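Local coordinates for protein predicted sugar phosphatases of the HAD superfamily (Cytophaga hutchinsonii, PDB 2HX1) that probably hydrolyses phosphate esters of sugars as a magnesium-dependent phosphatase of the haloacid dehalogenase fold, at residues E5-K8 with S9-P12; D40-A44 with Q45-Y49; V154-L157 with R158-I162; M190-I194 with L195-F199. All coordinates share one frame; numbering follows the deposited sequence.

Interaction 1: residues E5-K8 with S9-P12; sequences ESFK and SLLP
The carbonyl oxygen of Ser6 is gripped twice by Ser9: the hydroxyl OG of Ser9 donates to Ser6 O over 2.7 Å, in the carbonyl plane and on a lone pair, and Ser9 N adds a weak bond to the same oxygen. With chi1 at 81°, Ser9 OG stands between its own backbone N and carbonyl carbon, a rotation that folds it back onto Ser6. Ser6 OG in turn accepts from Ser9 N at 3.0 Å, the N-cap bond that starts the short helix 7-10. A water donates both to Glu5 OE1 and to Ser9 OG, while Glu5 OE2 is held by His275 of strand 275-277. Leu10 brings its methyl CD2 to 3.4 Å from Glu5 OE1, the two side chains crossing at about a right angle. Two bonds of i to i+3 spacing tighten the turn, Leu10 N to Phe7 O at 3.0 Å and Leu11 N to Lys8 O at 3.1 Å. On the buried side Leu11 CD2 sits over one face of the Phe7 ring in a CH-pi contact, 4.0 Å from the centroid. Trimming Leu11 to an alanine would probably open a gap over that face and let the ring tilt. Phe7 also packs on Leu229 and Val231 of the central parallel sheet, and Leu11 on Tyr41 and Leu42 of helix 35-44.

Interaction 2: residues D40-A44 with Q45-Y49; sequences DYLKA and QGQDY
Past Ala44 the chain doubles back on the last helical turn, Gln47 N donating almost straight to Leu42 O (2.8 Å, 173° at the hydrogen) and Gly46 N bonding back to Lys43 O. Just ahead of this turn, Gln45 folds over Tyr41. Its CG lies above one face of the Tyr41 ring, 3.7 Å from the centroid, in a CH-pi contact, and the bend at chi2 (-86°) lays the amide almost flat against the phenol end, the two planes only 12° apart. A water joins the two ends of this pair, donating to Gln45 OE1 and also hydrogen-bonded to Tyr41 OH at 2.9 Å. The paired backbone bonds, together with the positive phi of Gly46, make a Schellman motif, which ends helix 35-44 and turns the chain toward strand 48-53. These elements belong to a beta-alpha-beta crossover from strand 16-19, which runs parallel to strand 48-53 and next to it in the sheet of the HAD core. Leu42 occupies the inner side of the turn: one methyl, CD2, rests 3.9 Å from Gln47 CB, and the other, CD1, reaches Tyr49 CB at 4.2 Å and comes obliquely to the Tyr49 ring. Both Leu42 and Tyr49 also pack on Phe19 of strand 16-19, and the Tyr49 ring meets Phe39 edge-to-face.

Interaction 3: residues V154-L157 with R158-I162; sequences VNLL and RKRTI
Within the beta-alpha-beta unit of strand 133-138, helix 146-159 and strand 164-167, the helix ends where Lys159 and Arg160 bond back to Leu156 and the chain turns toward the next strand. Arg160 N donates to Leu156 O at 2.8 Å, and Lys159 N shares that oxygen through a weaker bond. Two residues earlier, Arg158 N donates to Val154 O at 3.0 Å. The Arg158 side chain runs back along the helix, its CD 3.9 Å from Val154 CG1, and the bend at chi3 (64°) swings the guanidinium alongside Asn155, its plane at 90° to the amide. These polar ends, with that of Lys159, face a second subunit: Asn155 OD1 accepts from Val180 N of that subunit, Arg158 NH1 donates to its Thr178 O, and Lys159 forms a salt bridge with its Asp179. With a leucine in place of Arg158, Thr178 O of that subunit would probably lose its donor, weakening this part of the interface. Leu156 CD1 packs 3.9 Å from Arg160 CG, while Leu157 CD2 crosses Ile162 at about a right angle, 4.1 Å from its CG1.

Interaction 4: residues M190-I194 with L195-F199; sequences MIESI and LGRRF. With EDO (1,2-ethanediol), chain M.
Leu195 closes the last regular turn onto Ile191: its N donates to Ile191 O at 3.0 Å, in the carbonyl plane, and its methyl CD1 lies beside Ile191 CG2, the two side chains pointing the same way. Gly196 follows with a weak bond from its N to Glu192 O, and its positive phi (91°) takes the chain out of the helix; at these backbone angles a beta carbon would collide with the carbonyl oxygen of Leu195. Arg197 brings its CA to 3.7 Å from Glu192 OE2. From Arg198 onward the Glu192 carboxylate takes hold of the loop: OE2 accepts from Arg198 N at 3.0 Å and from Phe199 N at 2.8 Å, both on its anti side but from opposite faces of the carboxylate plane. The Glu192 chain, extended beyond CG (chi2 -177°), carries OE2 to these two amides, which would be expected to steady its negative charge. A water donates to OE2 and also to Phe199 O, and the latter receives a further bond from the hydroxyl O1 of a 1,2-ethanediol, probably from the crystallisation liquor, 2.7 Å away. The Phe199 ring turns its edge to the helix: CE1 lies 3.9 Å from Ile191 CG2, and CD1 lies 3.5 Å from Glu192 CG. Glu192 OE1 forms a salt bridge with Arg201 in strand 199-202, while Phe199 packs on Ala164 and Val166 of strand 164-167 and on Leu138 of strand 133-138, and Leu195 rests on Leu157 of helix 146-159.

How the interactions relate
All four contacts are local turns at helix ends, in two groups on opposite sides of the chain's centre. Interactions 1 and 2 pack on one another around Leu11 and Tyr41, beside the six-stranded sheet; their outward parts are exposed, with waters bridging polar side chains. Interactions 3 and 4 meet at the five-stranded sheet, probably the cap domain, where Arg198 NH1 donates to Ile162 O and Leu157 touches Leu195. Interaction 3 is the more buried and sends the polar ends of Asn155, Arg158 and Lys159 to a second subunit, whereas interaction 4 uses a carboxylate to hold its own loop. Interaction 1 includes an N-cap; the others lie where a helix ends.

Interaction 1: residues E5-K8 with S9-P12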
loop_
_atom_site.group_PDB
_atom_site.type_symbol
_atom_site.label_atom_id
_atom_site.label_comp_id
_atom_site.label_asym_id
_atom_site.label_seq_id
_atom_site.Cartn_x
_atom_site.Cartn_y
_atom_site.Cartn_z
ATOM N N GLU A 5 -19.111 25.668 -15.445
ATOM C CA GLU A 5 -19.197 27.115 -15.372
ATOM C C GLU A 5 -18.069 27.713 -16.189
ATOM O O GLU A 5 -16.993 27.096 -16.290
ATOM C CB GLU A 5 -19.086 27.555 -13.908
ATOM C CG GLU A 5 -20.305 27.182 -13.075
ATOM C CD GLU A 5 -20.161 27.482 -11.584
ATOM O OE1 GLU A 5 -20.360 28.657 -11.195
ATOM O OE2 GLU A 5 -19.871 26.551 -10.786
ATOM N N SER A 6 -18.285 28.897 -16.781
ATOM C CA SER A 6 -17.196 29.559 -17.503
ATOM C C SER A 6 -16.231 30.150 -16.507
ATOM O O SER A 6 -16.634 30.713 -15.505
ATOM C CB SER A 6 -17.669 30.656 -18.456
ATOM O OG SER A 6 -17.844 31.857 -17.781
ATOM N N PHE A 7 -14.945 29.998 -16.785
ATOM C CA PHE A 7 -13.937 30.519 -15.894
ATOM C C PHE A 7 -14.115 32.031 -15.729
ATOM O O PHE A 7 -14.140 32.539 -14.603
ATOM C CB PHE A 7 -12.553 30.134 -16.406
ATOM C CG PHE A 7 -11.467 30.521 -15.489
ATOM C CD1 PHE A 7 -11.395 29.978 -14.223
ATOM C CD2 PHE A 7 -10.526 31.454 -15.875
ATOM C CE1 PHE A 7 -10.381 30.343 -13.346
ATOM C CE2 PHE A 7 -9.511 31.825 -15.015
ATOM C CZ PHE A 7 -9.449 31.259 -13.735
ATOM N N LYS A 8 -14.318 32.748 -16.838
ATOM C CA LYS A 8 -14.589 34.188 -16.780
ATOM C C LYS A 8 -15.660 34.529 -15.742
ATOM O O LYS A 8 -15.500 35.464 -14.932
ATOM C CB LYS A 8 -15.024 34.710 -18.155
ATOM C CG LYS A 8 -15.094 36.239 -18.250
ATOM C CD LYS A 8 -15.257 36.727 -19.692
ATOM C CE LYS A 8 -15.561 38.238 -19.763
ATOM N NZ LYS A 8 -16.286 38.620 -21.036
ATOM N N SER A 9 -16.751 33.765 -15.765
ATOM C CA SER A 9 -17.895 34.060 -14.893
ATOM C C SER A 9 -17.598 33.937 -13.365
ATOM O O SER A 9 -18.341 34.474 -12.528
ATOM C CB SER A 9 -19.077 33.155 -15.225
ATOM O OG SER A 9 -18.907 31.889 -14.604
ATOM N N LEU A 10 -16.559 33.191 -13.009
ATOM C CA LEU A 10 -16.174 33.042 -11.604
ATOM C C LEU A 10 -15.329 34.199 -11.109
ATOM O O LEU A 10 -15.353 34.498 -9.925
ATOM C CB LEU A 10 -15.398 31.719 -11.347
ATOM C CG LEU A 10 -15.952 30.418 -11.918
ATOM C CD1 LEU A 10 -14.935 29.295 -11.722
ATOM C CD2 LEU A 10 -17.302 30.070 -11.298
ATOM N N LEU A 11 -14.575 34.837 -11.999
ATOM C CA LEU A 11 -13.501 35.729 -11.575
ATOM C C LEU A 11 -13.897 36.901 -10.660
ATOM O O LEU A 11 -13.099 37.293 -9.826
ATOM C CB LEU A 11 -12.734 36.231 -12.786
ATOM C CG LEU A 11 -12.023 35.111 -13.553
ATOM C CD1 LEU A 11 -11.287 35.682 -14.723
ATOM C CD2 LEU A 11 -11.047 34.333 -12.657
ATOM N N PRO A 12 -15.106 37.480 -10.832
ATOM C CA PRO A 12 -15.591 38.547 -9.951
ATOM C C PRO A 12 -15.747 38.194 -8.487
ATOM O O PRO A 12 -15.795 39.113 -7.664
ATOM C CB PRO A 12 -16.984 38.869 -10.513
ATOM C CG PRO A 12 -16.911 38.477 -11.963
ATOM C CD PRO A 12 -16.059 37.225 -11.933
HETATM O O HOH W 1 -20.521 30.898 -13.026
#

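Interaction 2: residues D40-A44 with Q45-Y49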
loop_
_atom_site.group_PDB
_atom_site.type_symbol
_atom_site.label_atom_id
_atom_site.label_comp_id
_atom_site.label_asym_id
_atom_site.label_seq_id
_atom_site.Cartn_x
_atom_site.Cartn_y
_atom_site.Cartn_z
ATOM N N ASP A 40 -4.017 38.874 -19.905
ATOM C CA ASP A 40 -4.487 40.188 -20.329
ATOM C C ASP A 40 -5.749 40.577 -19.535
ATOM O O ASP A 40 -5.869 41.686 -19.001
ATOM C CB ASP A 40 -4.795 40.148 -21.822
ATOM C CG ASP A 40 -3.532 40.017 -22.674
ATOM O OD1 ASP A 40 -2.451 40.435 -22.191
ATOM O OD2 ASP A 40 -3.617 39.490 -23.814
ATOM N N TYR A 41 -6.687 39.641 -19.417
ATOM C CA TYR A 41 -7.944 39.941 -18.726
ATOM C C TYR A 41 -7.701 40.335 -17.278
ATOM O O TYR A 41 -8.221 41.345 -16.805
ATOM C CB TYR A 41 -8.914 38.760 -18.783
ATOM C CG TYR A 41 -10.276 39.039 -18.188
ATOM C CD1 TYR A 41 -11.225 39.775 -18.882
ATOM C CD2 TYR A 41 -10.625 38.546 -16.926
ATOM C CE1 TYR A 41 -12.499 40.022 -18.326
ATOM C CE2 TYR A 41 -11.874 38.782 -16.376
ATOM C CZ TYR A 41 -12.809 39.519 -17.081
ATOM O OH TYR A 41 -14.051 39.752 -16.529
ATOM N N LEU A 42 -6.918 39.536 -16.555
ATOM C CA LEU A 42 -6.737 39.807 -15.132
ATOM C C LEU A 42 -6.053 41.174 -14.923
ATOM O O LEU A 42 -6.394 41.901 -13.983
ATOM C CB LEU A 42 -5.936 38.689 -14.455
ATOM C CG LEU A 42 -6.578 37.301 -14.434
ATOM C CD1 LEU A 42 -5.538 36.249 -14.099
ATOM C CD2 LEU A 42 -7.738 37.277 -13.458
ATOM N N LYS A 43 -5.082 41.500 -15.774
ATOM C CA LYS A 43 -4.433 42.822 -15.718
ATOM C C LYS A 43 -5.492 43.924 -15.905
ATOM O O LYS A 43 -5.746 44.727 -14.995
ATOM C CB LYS A 43 -3.339 42.963 -16.776
ATOM C CG LYS A 43 -2.690 44.368 -16.782
ATOM C CD LYS A 43 -1.246 44.314 -17.280
ATOM C CE LYS A 43 -1.153 43.875 -18.737
ATOM N NZ LYS A 43 -0.227 42.718 -18.862
ATOM N N ALA A 44 -6.154 43.915 -17.055
ATOM C CA ALA A 44 -7.216 44.898 -17.324
ATOM C C ALA A 44 -8.246 44.990 -16.180
ATOM O O ALA A 44 -8.794 46.052 -15.924
ATOM C CB ALA A 44 -7.912 44.610 -18.680
ATOM N N GLN A 45 -8.496 43.904 -15.457
ATOM C CA GLN A 45 -9.417 43.960 -14.331
ATOM C C GLN A 45 -8.702 44.302 -13.015
ATOM O O GLN A 45 -9.344 44.376 -11.964
ATOM C CB GLN A 45 -10.167 42.635 -14.212
ATOM C CG GLN A 45 -10.971 42.247 -15.478
ATOM C CD GLN A 45 -12.389 42.856 -15.541
ATOM O OE1 GLN A 45 -12.840 43.296 -16.600
ATOM N NE2 GLN A 45 -13.086 42.869 -14.410
ATOM N N GLY A 46 -7.393 44.531 -13.060
ATOM C CA GLY A 46 -6.603 44.702 -11.834
ATOM C C GLY A 46 -6.748 43.571 -10.805
ATOM O O GLY A 46 -6.836 43.814 -9.596
ATOM N N GLN A 47 -6.779 42.327 -11.276
ATOM C CA GLN A 47 -6.897 41.194 -10.358
ATOM C C GLN A 47 -5.552 40.506 -10.200
ATOM O O GLN A 47 -4.874 40.168 -11.187
ATOM C CB GLN A 47 -7.953 40.200 -10.830
ATOM C CG GLN A 47 -9.298 40.375 -10.158
ATOM C CD GLN A 47 -10.316 39.382 -10.686
ATOM O OE1 GLN A 47 -10.476 38.299 -10.122
ATOM N NE2 GLN A 47 -10.991 39.737 -11.797
ATOM N N ASP A 48 -5.182 40.308 -8.946
ATOM C CA ASP A 48 -3.938 39.638 -8.600
ATOM C C ASP A 48 -3.993 38.153 -8.934
ATOM O O ASP A 48 -5.076 37.539 -8.983
ATOM C CB ASP A 48 -3.626 39.836 -7.109
ATOM C CG ASP A 48 -3.296 41.289 -6.788
ATOM O OD1 ASP A 48 -2.283 41.776 -7.341
ATOM O OD2 ASP A 48 -4.068 41.951 -6.042
ATOM N N TYR A 49 -2.814 37.577 -9.161
ATOM C CA TYR A 49 -2.711 36.152 -9.324
ATOM C C TYR A 49 -1.298 35.714 -8.933
ATOM O O TYR A 49 -0.375 36.534 -8.895
ATOM C CB TYR A 49 -3.035 35.760 -10.780
ATOM C CG TYR A 49 -1.892 36.103 -11.679
ATOM C CD1 TYR A 49 -0.793 35.253 -11.779
ATOM C CD2 TYR A 49 -1.866 37.317 -12.375
ATOM C CE1 TYR A 49 0.296 35.582 -12.544
ATOM C CE2 TYR A 49 -0.757 37.661 -13.182
ATOM C CZ TYR A 49 0.319 36.780 -13.252
ATOM O OH TYR A 49 1.432 37.056 -14.009
HETATM O O HOH W 2 -15.530 42.090 -17.550
#

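Interaction 3: residues V154-L157 with R158-I162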
loop_
_atom_site.group_PDB
_atom_site.type_symbol
_atom_site.label_atom_id
_atom_site.label_comp_id
_atom_site.label_asym_id
_atom_site.label_seq_id
_atom_site.Cartn_x
_atom_site.Cartn_y
_atom_site.Cartn_z
ATOM N N VAL A 154 19.517 4.011 -3.243
ATOM C CA VAL A 154 19.077 3.004 -2.283
ATOM C C VAL A 154 20.175 2.777 -1.243
ATOM O O VAL A 154 19.917 2.840 -0.036
ATOM C CB VAL A 154 18.612 1.682 -2.973
ATOM C CG1 VAL A 154 18.529 0.483 -1.992
ATOM C CG2 VAL A 154 17.274 1.889 -3.630
ATOM N N ASN A 155 21.409 2.553 -1.697
ATOM C CA ASN A 155 22.489 2.291 -0.771
ATOM C C ASN A 155 22.888 3.507 0.087
ATOM O O ASN A 155 23.234 3.352 1.258
ATOM C CB ASN A 155 23.680 1.745 -1.522
ATOM C CG ASN A 155 23.448 0.327 -1.993
ATOM O OD1 ASN A 155 23.177 -0.564 -1.177
ATOM N ND2 ASN A 155 23.514 0.116 -3.309
ATOM N N LEU A 156 22.813 4.706 -0.501
ATOM C CA LEU A 156 23.109 5.936 0.225
ATOM C C LEU A 156 22.190 6.089 1.420
ATOM O O LEU A 156 22.635 6.444 2.520
ATOM C CB LEU A 156 22.923 7.138 -0.688
ATOM C CG LEU A 156 23.097 8.512 -0.042
ATOM C CD1 LEU A 156 24.506 8.665 0.588
ATOM C CD2 LEU A 156 22.831 9.553 -1.115
ATOM N N LEU A 157 20.909 5.820 1.197
ATOM C CA LEU A 157 19.897 5.984 2.226
ATOM C C LEU A 157 19.893 4.844 3.260
ATOM O O LEU A 157 19.414 5.012 4.377
ATOM C CB LEU A 157 18.516 6.093 1.563
ATOM C CG LEU A 157 18.292 7.372 0.753
ATOM C CD1 LEU A 157 16.907 7.339 0.112
ATOM C CD2 LEU A 157 18.518 8.631 1.628
ATOM N N ARG A 158 20.352 3.665 2.849
ATOM C CA ARG A 158 20.597 2.569 3.775
ATOM C C ARG A 158 21.783 2.888 4.680
ATOM O O ARG A 158 21.827 2.411 5.806
ATOM C CB ARG A 158 20.896 1.277 3.018
ATOM C CG ARG A 158 19.640 0.628 2.363
ATOM C CD ARG A 158 19.952 -0.596 1.475
ATOM N NE ARG A 158 20.519 -1.702 2.266
ATOM C CZ ARG A 158 21.821 -1.967 2.381
ATOM N NH1 ARG A 158 22.744 -1.239 1.727
ATOM N NH2 ARG A 158 22.211 -2.972 3.165
ATOM N N LYS A 159 22.736 3.689 4.193
ATOM C CA LYS A 159 23.973 3.953 4.920
ATOM C C LYS A 159 24.006 5.280 5.639
ATOM O O LYS A 159 24.815 5.450 6.556
ATOM C CB LYS A 159 25.180 3.912 3.988
ATOM C CG LYS A 159 25.474 2.556 3.370
ATOM C CD LYS A 159 26.472 2.732 2.261
ATOM C CE LYS A 159 27.017 1.419 1.765
ATOM N NZ LYS A 159 27.872 1.638 0.545
ATOM N N ARG A 160 23.195 6.247 5.219
ATOM C CA ARG A 160 23.252 7.583 5.826
ATOM C C ARG A 160 21.900 7.971 6.424
ATOM O O ARG A 160 20.858 7.882 5.774
ATOM C CB ARG A 160 23.722 8.636 4.815
ATOM C CG ARG A 160 25.184 8.449 4.382
ATOM C CD ARG A 160 26.171 8.832 5.481
ATOM N NE ARG A 160 26.132 10.269 5.746
ATOM C CZ ARG A 160 26.438 10.830 6.911
ATOM N NH1 ARG A 160 26.830 10.083 7.927
ATOM N NH2 ARG A 160 26.358 12.138 7.078
ATOM N N THR A 161 21.919 8.413 7.669
ATOM C CA THR A 161 20.699 8.801 8.341
ATOM C C THR A 161 20.480 10.279 8.039
ATOM O O THR A 161 20.907 11.140 8.778
ATOM C CB THR A 161 20.797 8.466 9.834
ATOM O OG1 THR A 161 21.003 7.059 9.940
ATOM C CG2 THR A 161 19.502 8.843 10.614
ATOM N N ILE A 162 19.863 10.551 6.889
ATOM C CA ILE A 162 19.764 11.913 6.353
ATOM C C ILE A 162 18.357 12.133 5.763
ATOM O O ILE A 162 17.703 11.180 5.355
ATOM C CB ILE A 162 20.852 12.184 5.237
ATOM C CG1 ILE A 162 20.617 11.256 4.039
ATOM C CG2 ILE A 162 22.256 12.086 5.811
ATOM C CD1 ILE A 162 21.674 11.251 2.973
#

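Interaction 4: residues M190-I194 with L195-F199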
loop_
_atom_site.group_PDB
_atom_site.type_symbol
_atom_site.label_atom_id
_atom_site.label_comp_id
_atom_site.label_asym_id
_atom_site.label_seq_id
_atom_site.Cartn_x
_atom_site.Cartn_y
_atom_site.Cartn_z
HETATM N N MSE A 190 9.051 5.212 -6.704
HETATM C CA MSE A 190 9.700 3.950 -7.059
HETATM C C MSE A 190 10.721 3.565 -6.043
HETATM O O MSE A 190 10.818 2.405 -5.669
HETATM C CB MSE A 190 10.401 4.093 -8.394
HETATM C CG MSE A 190 9.431 4.153 -9.547
HETATM SE SE MSE A 190 10.303 4.396 -11.278
HETATM C CE MSE A 190 11.990 5.039 -10.896
ATOM N N ILE A 191 11.533 4.529 -5.622
ATOM C CA ILE A 191 12.506 4.282 -4.570
ATOM C C ILE A 191 11.795 3.813 -3.297
ATOM O O ILE A 191 12.189 2.833 -2.636
ATOM C CB ILE A 191 13.326 5.536 -4.281
ATOM C CG1 ILE A 191 14.237 5.880 -5.486
ATOM C CG2 ILE A 191 14.186 5.319 -3.024
ATOM C CD1 ILE A 191 14.819 7.348 -5.439
ATOM N N GLU A 192 10.728 4.519 -2.951
ATOM C CA GLU A 192 9.959 4.194 -1.774
ATOM C C GLU A 192 9.269 2.817 -1.825
ATOM O O GLU A 192 8.983 2.220 -0.787
ATOM C CB GLU A 192 8.956 5.313 -1.509
ATOM C CG GLU A 192 9.625 6.602 -1.051
ATOM C CD GLU A 192 8.614 7.701 -0.705
ATOM O OE1 GLU A 192 7.673 7.932 -1.493
ATOM O OE2 GLU A 192 8.766 8.319 0.372
ATOM N N SER A 193 9.032 2.299 -3.022
ATOM C CA SER A 193 8.479 0.932 -3.155
ATOM C C SER A 193 9.485 -0.140 -2.718
ATOM O O SER A 193 9.090 -1.220 -2.343
ATOM C CB SER A 193 7.976 0.673 -4.589
ATOM O OG SER A 193 9.053 0.485 -5.498
ATOM N N ILE A 194 10.777 0.190 -2.750
ATOM C CA ILE A 194 11.878 -0.685 -2.314
ATOM C C ILE A 194 12.197 -0.448 -0.828
ATOM O O ILE A 194 12.295 -1.373 -0.051
ATOM C CB ILE A 194 13.186 -0.378 -3.164
ATOM C CG1 ILE A 194 12.961 -0.583 -4.667
ATOM C CG2 ILE A 194 14.382 -1.237 -2.743
ATOM C CD1 ILE A 194 12.274 -1.878 -5.047
ATOM N N LEU A 195 12.356 0.811 -0.440
ATOM C CA LEU A 195 12.832 1.178 0.894
ATOM C C LEU A 195 11.738 1.346 1.927
ATOM O O LEU A 195 12.035 1.388 3.119
ATOM C CB LEU A 195 13.610 2.516 0.830
ATOM C CG LEU A 195 15.031 2.498 0.265
ATOM C CD1 LEU A 195 15.656 3.917 0.284
ATOM C CD2 LEU A 195 15.879 1.531 1.044
ATOM N N GLY A 196 10.489 1.489 1.494
ATOM C CA GLY A 196 9.426 2.045 2.357
ATOM C C GLY A 196 9.313 3.565 2.219
ATOM O O GLY A 196 10.086 4.207 1.514
ATOM N N ARG A 197 8.320 4.157 2.865
ATOM C CA ARG A 197 8.169 5.618 2.867
ATOM C C ARG A 197 9.377 6.253 3.530
ATOM O O ARG A 197 9.867 5.781 4.560
ATOM C CB ARG A 197 6.911 6.026 3.631
ATOM C CG ARG A 197 6.718 7.535 3.783
ATOM C CD ARG A 197 5.249 7.892 3.994
ATOM N NE ARG A 197 4.720 7.332 5.240
ATOM C CZ ARG A 197 4.603 7.990 6.395
ATOM N NH1 ARG A 197 4.974 9.267 6.490
ATOM N NH2 ARG A 197 4.101 7.368 7.466
ATOM N N ARG A 198 9.849 7.342 2.958
ATOM C CA ARG A 198 11.189 7.798 3.288
ATOM C C ARG A 198 11.472 9.230 2.823
ATOM O O ARG A 198 12.433 9.836 3.309
ATOM C CB ARG A 198 12.220 6.806 2.693
ATOM C CG ARG A 198 13.727 7.159 2.926
ATOM C CD ARG A 198 14.151 6.876 4.337
ATOM N NE ARG A 198 15.596 6.993 4.548
ATOM C CZ ARG A 198 16.239 8.139 4.728
ATOM N NH1 ARG A 198 15.585 9.278 4.682
ATOM N NH2 ARG A 198 17.554 8.137 4.933
ATOM N N PHE A 199 10.667 9.757 1.882
ATOM C CA PHE A 199 10.840 11.119 1.385
ATOM C C PHE A 199 9.955 12.104 2.111
ATOM O O PHE A 199 8.785 11.838 2.378
ATOM C CB PHE A 199 10.621 11.217 -0.125
ATOM C CG PHE A 199 11.760 10.673 -0.907
ATOM C CD1 PHE A 199 11.927 9.300 -1.043
ATOM C CD2 PHE A 199 12.689 11.509 -1.463
ATOM C CE1 PHE A 199 13.007 8.777 -1.739
ATOM C CE2 PHE A 199 13.800 10.998 -2.153
ATOM C CZ PHE A 199 13.954 9.642 -2.297
HETATM C C1 EDO M . 8.288 10.786 5.891
HETATM O O1 EDO M . 7.613 11.290 4.729
HETATM C C2 EDO M . 9.797 10.884 5.696
HETATM O O2 EDO M . 10.407 9.658 6.098
HETATM O O HOH W 3 6.838 10.253 1.167
#